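Local atomic coordinates of serine protease inhibitor (Schistosoma haematobium, PDB entry 3STO), a protein that adopts the serpin fold and probably inhibits serine-type endopeptidases. Residues A[22-25]-A[26-30]; A[95-98]-A[99-103]. One frame throughout, in Å; residues are numbered along the deposited sequence.

Contact 1 (A[22-25]-A[26-30])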
ATOM      1  N   PHE A  22     -13.030   4.927   1.169  1.00 21.90           N
ATOM      2  CA  PHE A  22     -11.828   5.361   1.857  1.00 27.26           C
ATOM      3  C   PHE A  22     -10.665   5.419   0.863  1.00 27.27           C
ATOM      4  O   PHE A  22      -9.998   6.431   0.709  1.00 25.27           O
ATOM      5  CB  PHE A  22     -11.475   4.387   2.990  1.00 21.86           C
ATOM      6  CG  PHE A  22     -10.180   4.720   3.662  1.00 28.91           C
ATOM      7  CD1 PHE A  22     -10.102   5.777   4.569  1.00 24.08           C
ATOM      8  CD2 PHE A  22      -9.018   4.030   3.339  1.00 29.55           C
ATOM      9  CE1 PHE A  22      -8.892   6.116   5.162  1.00 28.11           C
ATOM     10  CE2 PHE A  22      -7.795   4.359   3.925  1.00 22.52           C
ATOM     11  CZ  PHE A  22      -7.732   5.396   4.852  1.00 28.64           C
ATOM     12  N   THR A  23     -10.428   4.300   0.198  1.00 25.04           N
ATOM     13  CA  THR A  23      -9.312   4.165  -0.727  1.00 32.19           C
ATOM     14  C   THR A  23      -9.239   5.306  -1.740  1.00 21.44           C
ATOM     15  O   THR A  23      -8.187   5.876  -1.941  1.00 22.90           O
ATOM     16  CB  THR A  23      -9.332   2.799  -1.432  1.00 24.30           C
ATOM     17  OG1 THR A  23      -9.001   1.782  -0.471  1.00 29.49           O
ATOM     18  CG2 THR A  23      -8.298   2.796  -2.498  1.00 30.98           C
ATOM     19  N   HIS A  24     -10.372   5.667  -2.316  1.00 19.98           N
ATOM     20  CA  HIS A  24     -10.440   6.780  -3.255  1.00 23.78           C
ATOM     21  C   HIS A  24     -10.093   8.128  -2.616  1.00 25.21           C
ATOM     22  O   HIS A  24      -9.317   8.892  -3.174  1.00 31.02           O
ATOM     23  CB  HIS A  24     -11.823   6.844  -3.938  1.00 21.63           C
ATOM     24  CG  HIS A  24     -11.898   7.854  -5.043  1.00 37.49           C
ATOM     25  ND1 HIS A  24     -13.092   8.324  -5.548  1.00 36.12           N
ATOM     26  CD2 HIS A  24     -10.912   8.483  -5.742  1.00 25.47           C
ATOM     27  CE1 HIS A  24     -12.843   9.193  -6.519  1.00 32.61           C
ATOM     28  NE2 HIS A  24     -11.532   9.311  -6.650  1.00 36.33           N
ATOM     29  N   ALA A  25     -10.643   8.394  -1.432  1.00 23.74           N
ATOM     30  CA  ALA A  25     -10.411   9.651  -0.741  1.00 23.55           C
ATOM     31  C   ALA A  25      -8.954   9.750  -0.389  1.00 22.53           C
ATOM     32  O   ALA A  25      -8.313  10.809  -0.525  1.00 24.73           O
ATOM     33  CB  ALA A  25     -11.270   9.739   0.541  1.00 18.95           C
ATOM     34  N   TYR A  26      -8.422   8.639   0.084  1.00 14.29           N
ATOM     35  CA  TYR A  26      -7.030   8.628   0.456  1.00 18.70           C
ATOM     36  C   TYR A  26      -6.104   8.862  -0.775  1.00 22.87           C
ATOM     37  O   TYR A  26      -5.107   9.574  -0.692  1.00 23.47           O
ATOM     38  CB  TYR A  26      -6.702   7.336   1.176  1.00 15.19           C
ATOM     39  CG  TYR A  26      -5.237   7.081   1.270  1.00 20.12           C
ATOM     40  CD1 TYR A  26      -4.458   7.785   2.189  1.00 24.28           C
ATOM     41  CD2 TYR A  26      -4.605   6.157   0.418  1.00 20.76           C
ATOM     42  CE1 TYR A  26      -3.084   7.572   2.290  1.00 23.06           C
ATOM     43  CE2 TYR A  26      -3.233   5.918   0.508  1.00 16.54           C
ATOM     44  CZ  TYR A  26      -2.479   6.639   1.455  1.00 26.72           C
ATOM     45  OH  TYR A  26      -1.128   6.439   1.595  1.00 22.67           O
ATOM     46  N   LEU A  27      -6.443   8.274  -1.915  1.00 23.58           N
ATOM     47  CA  LEU A  27      -5.551   8.353  -3.078  1.00 22.13           C
ATOM     48  C   LEU A  27      -5.624   9.710  -3.782  1.00 18.26           C
ATOM     49  O   LEU A  27      -4.598  10.231  -4.150  1.00 29.83           O
ATOM     50  CB  LEU A  27      -5.781   7.183  -4.046  1.00 23.91           C
ATOM     51  CG  LEU A  27      -5.278   5.795  -3.637  1.00 20.34           C
ATOM     52  CD1 LEU A  27      -5.801   4.747  -4.586  1.00 19.84           C
ATOM     53  CD2 LEU A  27      -3.772   5.727  -3.577  1.00 15.19           C
ATOM     54  N   SER A  28      -6.811  10.311  -3.903  1.00 21.72           N
ATOM     55  CA  SER A  28      -6.899  11.651  -4.497  1.00 27.87           C
ATOM     56  C   SER A  28      -6.187  12.719  -3.718  1.00 24.74           C
ATOM     57  O   SER A  28      -5.894  13.763  -4.261  1.00 47.37           O
ATOM     58  CB  SER A  28      -8.324  12.128  -4.728  1.00 21.51           C
ATOM     59  OG  SER A  28      -9.175  11.643  -3.733  1.00 35.30           O
ATOM     60  N   THR A  29      -5.876  12.470  -2.462  1.00 19.64           N
ATOM     61  CA  THR A  29      -5.243  13.508  -1.682  1.00 24.50           C
ATOM     62  C   THR A  29      -3.756  13.286  -1.642  1.00 18.37           C
ATOM     63  O   THR A  29      -2.975  14.183  -1.916  1.00 31.81           O
ATOM     64  CB  THR A  29      -5.796  13.586  -0.238  1.00 24.36           C
ATOM     65  OG1 THR A  29      -7.183  13.959  -0.288  1.00 40.85           O
ATOM     66  CG2 THR A  29      -4.997  14.628   0.572  1.00 22.28           C
ATOM     67  N   VAL A  30      -3.373  12.074  -1.308  1.00 21.38           N
ATOM     68  CA  VAL A  30      -1.984  11.768  -1.062  1.00 21.19           C
ATOM     69  C   VAL A  30      -1.151  11.856  -2.348  1.00 23.99           C
ATOM     70  O   VAL A  30       0.033  12.126  -2.285  1.00 23.66           O
ATOM     71  CB  VAL A  30      -1.835  10.382  -0.431  1.00 21.31           C
ATOM     72  CG1 VAL A  30      -2.065   9.269  -1.469  1.00 19.02           C
ATOM     73  CG2 VAL A  30      -0.465  10.253   0.219  1.00 20.05           C
TER
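F22 and Y26 lie one turn apart in the middle of helix 18-30, the first helix of this serpin, and their contact illustrates how i to i+4 spacing sorts side chains onto a buried and a more open flank. Three backbone hydrogen bonds join the two segments. Y26 N gives its proton to F22 O at 2.8 Å in a nearly straight bond, L27 N reaches T23 O at 3.0 Å with a more bent N-H (144°), and S28 N meets H24 O at 3.0 Å.

The apolar contacts lie on the buried flank. CB of Y26 sits over one face of the F22 ring, near its rim, with CE2 the closest ring atom at 4.2 Å. The two side chains cross at a slant, Y26 offering its CB and leading its ring away, and the Y26 ring carries CG1 of V30 over one of its own faces. T23 and L27 run side by side in the same direction, and CG2 of T23 touches CD1 of L27 at 3.8 Å; the threonine hydroxyl turns back to H19 O, so its methyl does the packing. Helix 43-55 covers this flank through P43 and I46, and the phenol of Y26 extends to the hydroxyl of T41.

The polar contact belongs to the other flank, where H24 directs its imidazole to N276. With chi1 at 34°, well short of a staggered value, the S28 hydroxyl swings back to the preceding turn, and H24 O thereby accepts a second bond, from S28 OG at 2.8 Å, its donor tilted 28° from the carbonyl plane.

Contact 2 (A[95-98]-A[99-103])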
ATOM      1  N   GLU A  95     -12.456  -9.076   8.112  1.00 18.17           N
ATOM      2  CA  GLU A  95     -12.831  -9.678   6.870  1.00 19.13           C
ATOM      3  C   GLU A  95     -11.693  -9.448   5.846  1.00 29.11           C
ATOM      4  O   GLU A  95     -11.198 -10.394   5.240  1.00 25.59           O
ATOM      5  CB  GLU A  95     -14.132  -9.052   6.408  1.00 28.70           C
ATOM      6  CG  GLU A  95     -14.751  -9.719   5.214  1.00 51.90           C
ATOM      7  CD  GLU A  95     -15.334 -11.076   5.559  1.00 58.64           C
ATOM      8  OE1 GLU A  95     -15.251 -11.477   6.749  1.00 55.23           O
ATOM      9  OE2 GLU A  95     -15.873 -11.730   4.633  1.00 49.31           O
ATOM     10  N   LEU A  96     -11.243  -8.204   5.706  1.00 23.44           N
ATOM     11  CA  LEU A  96     -10.185  -7.855   4.761  1.00 28.11           C
ATOM     12  C   LEU A  96      -8.865  -8.518   5.118  1.00 23.07           C
ATOM     13  O   LEU A  96      -8.131  -9.024   4.259  1.00 21.57           O
ATOM     14  CB  LEU A  96     -10.015  -6.337   4.675  1.00 25.20           C
ATOM     15  CG  LEU A  96     -11.191  -5.606   4.034  1.00 31.34           C
ATOM     16  CD1 LEU A  96     -11.076  -4.070   4.163  1.00 19.03           C
ATOM     17  CD2 LEU A  96     -11.333  -6.037   2.584  1.00 28.48           C
ATOM     18  N   ASN A  97      -8.563  -8.538   6.393  1.00 23.33           N
ATOM     19  CA  ASN A  97      -7.350  -9.209   6.840  1.00 28.56           C
ATOM     20  C   ASN A  97      -7.393 -10.725   6.564  1.00 28.36           C
ATOM     21  O   ASN A  97      -6.425 -11.310   6.072  1.00 29.81           O
ATOM     22  CB  ASN A  97      -7.112  -8.916   8.333  1.00 27.06           C
ATOM     23  CG  ASN A  97      -5.770  -9.409   8.808  1.00 42.58           C
ATOM     24  OD1 ASN A  97      -4.759  -8.889   8.367  1.00 61.74           O
ATOM     25  ND2 ASN A  97      -5.739 -10.421   9.678  1.00 44.50           N
ATOM     26  N   ASN A  98      -8.517 -11.360   6.894  1.00 21.14           N
ATOM     27  CA  ASN A  98      -8.699 -12.776   6.600  1.00 25.86           C
ATOM     28  C   ASN A  98      -8.567 -13.120   5.111  1.00 27.34           C
ATOM     29  O   ASN A  98      -7.967 -14.130   4.750  1.00 16.32           O
ATOM     30  CB  ASN A  98     -10.058 -13.279   7.090  1.00 20.61           C
ATOM     31  CG  ASN A  98     -10.108 -13.453   8.596  1.00 31.85           C
ATOM     32  OD1 ASN A  98      -9.078 -13.673   9.240  1.00 33.76           O
ATOM     33  ND2 ASN A  98     -11.312 -13.356   9.167  1.00 24.80           N
ATOM     34  N   SER A  99      -9.172 -12.288   4.276  1.00 17.58           N
ATOM     35  CA  SER A  99      -9.160 -12.475   2.848  1.00 22.06           C
ATOM     36  C   SER A  99      -7.736 -12.413   2.337  1.00 23.50           C
ATOM     37  O   SER A  99      -7.314 -13.299   1.625  1.00 22.02           O
ATOM     38  CB  SER A  99     -10.010 -11.422   2.171  1.00 21.76           C
ATOM     39  OG  SER A  99     -10.154 -11.726   0.812  1.00 31.77           O
ATOM     40  N   LEU A 100      -6.966 -11.420   2.777  1.00 22.23           N
ATOM     41  CA  LEU A 100      -5.620 -11.210   2.246  1.00 16.99           C
ATOM     42  C   LEU A 100      -4.585 -12.201   2.777  1.00 25.28           C
ATOM     43  O   LEU A 100      -3.746 -12.726   2.008  1.00 22.14           O
ATOM     44  CB  LEU A 100      -5.162  -9.765   2.486  1.00 22.75           C
ATOM     45  CG  LEU A 100      -5.829  -8.676   1.640  1.00 26.78           C
ATOM     46  CD1 LEU A 100      -5.529  -7.270   2.199  1.00 19.99           C
ATOM     47  CD2 LEU A 100      -5.346  -8.809   0.214  1.00 23.38           C
ATOM     48  N   THR A 101      -4.634 -12.470   4.080  1.00 18.81           N
ATOM     49  CA  THR A 101      -3.612 -13.327   4.697  1.00 23.77           C
ATOM     50  C   THR A 101      -3.895 -14.811   4.450  1.00 18.13           C
ATOM     51  O   THR A 101      -3.066 -15.654   4.723  1.00 25.22           O
ATOM     52  CB  THR A 101      -3.444 -13.066   6.220  1.00 29.55           C
ATOM     53  OG1 THR A 101      -4.633 -13.468   6.907  1.00 30.86           O
ATOM     54  CG2 THR A 101      -3.178 -11.578   6.501  1.00 29.84           C
ATOM     55  N   SER A 102      -5.069 -15.126   3.924  1.00 18.82           N
ATOM     56  CA  SER A 102      -5.352 -16.500   3.555  1.00 23.92           C
ATOM     57  C   SER A 102      -4.593 -16.929   2.285  1.00 27.38           C
ATOM     58  O   SER A 102      -4.505 -18.116   1.992  1.00 24.40           O
ATOM     59  CB  SER A 102      -6.840 -16.711   3.341  1.00 21.83           C
ATOM     60  OG  SER A 102      -7.271 -16.027   2.186  1.00 30.13           O
ATOM     61  N   GLU A 103      -4.035 -15.981   1.542  1.00 18.09           N
ATOM     62  CA  GLU A 103      -3.368 -16.335   0.295  1.00 24.19           C
ATOM     63  C   GLU A 103      -1.941 -16.852   0.509  1.00 21.87           C
ATOM     64  O   GLU A 103      -1.096 -16.223   1.159  1.00 21.97           O
ATOM     65  CB  GLU A 103      -3.458 -15.196  -0.725  1.00 22.97           C
ATOM     66  CG  GLU A 103      -4.905 -14.775  -1.020  1.00 22.86           C
ATOM     67  CD  GLU A 103      -5.652 -15.871  -1.785  1.00 32.07           C
ATOM     68  OE1 GLU A 103      -5.000 -16.853  -2.228  1.00 22.60           O
ATOM     69  OE2 GLU A 103      -6.886 -15.745  -1.955  1.00 22.55           O
TER
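E95 and S99 meet through the backbone near the C-terminal end of helix 82-101: S99 N donates to E95 O at 2.9 Å, and CB of S99 rests against the same oxygen. The hydroxyl of S99 turns to R252, tying the helix to a neighbouring loop.

L96 comes next, and its carbonyl receives L100 N at 3.0 Å. Here, too, the acceptor is lined with carbon, since CB and CG of L100 both lie 3.5 Å from L96 O. Both leucines point their branches into the interior, where helix 43-55 meets them through L44, L47 and F48.

At N97 backbone and side chain both take part. Its carbonyl oxygen is gripped twice by T101, once by the backbone N at 2.9 Å and once by OG1 at the same distance. The amide approaches nearly in line with the C=O, but the hydroxyl comes from above the carbonyl plane, 38° out of it. T101 can make this second bond because OG1 stands between its own N and carbonyl carbon (chi1 67°), which brings it back over the preceding turn. That choice also brings CG2 to the side-chain carbonyl of N97, 3.6 Å from OD1, the two side chains crossing at a slant, while ND2 of N97 makes a weak hydrogen bond to OE2 of E142.

At N98 the regular pattern slackens: S102 N reaches N98 O in a weak, bent bond of 3.2 Å (131°). The hydroxyl of S102 adds a bond of its own, from OG to S99 O at 2.8 Å, approaching from above the carbonyl plane. Hydroxyls returned to carbonyls three or four residues earlier are a familiar feature of alpha-helices, used here where a serpin helix gives way to the chain leading into strand 104-105.

Overall arrangement
Contacts 1 and 2 apply the same device at two helices of the serpin fold: a serine or threonine hydroxyl doubles the bond that its own backbone N makes to the carbonyl one turn back. Their centres lie 22 Å apart and their nearest atoms about 8 Å, without touching, yet both helices pack on helix 43-55. Residues 22-30 are the more buried, with aromatic and aliphatic contacts between successive turns and no fully exposed residue among those that touch. Residues 95-103 have leucines facing the interior but no comparable contact between apolar side chains across the segments; E95, N98 and S102 occupy the exposed side, whereas N97 is buried, and E103 forms a salt bridge with R252.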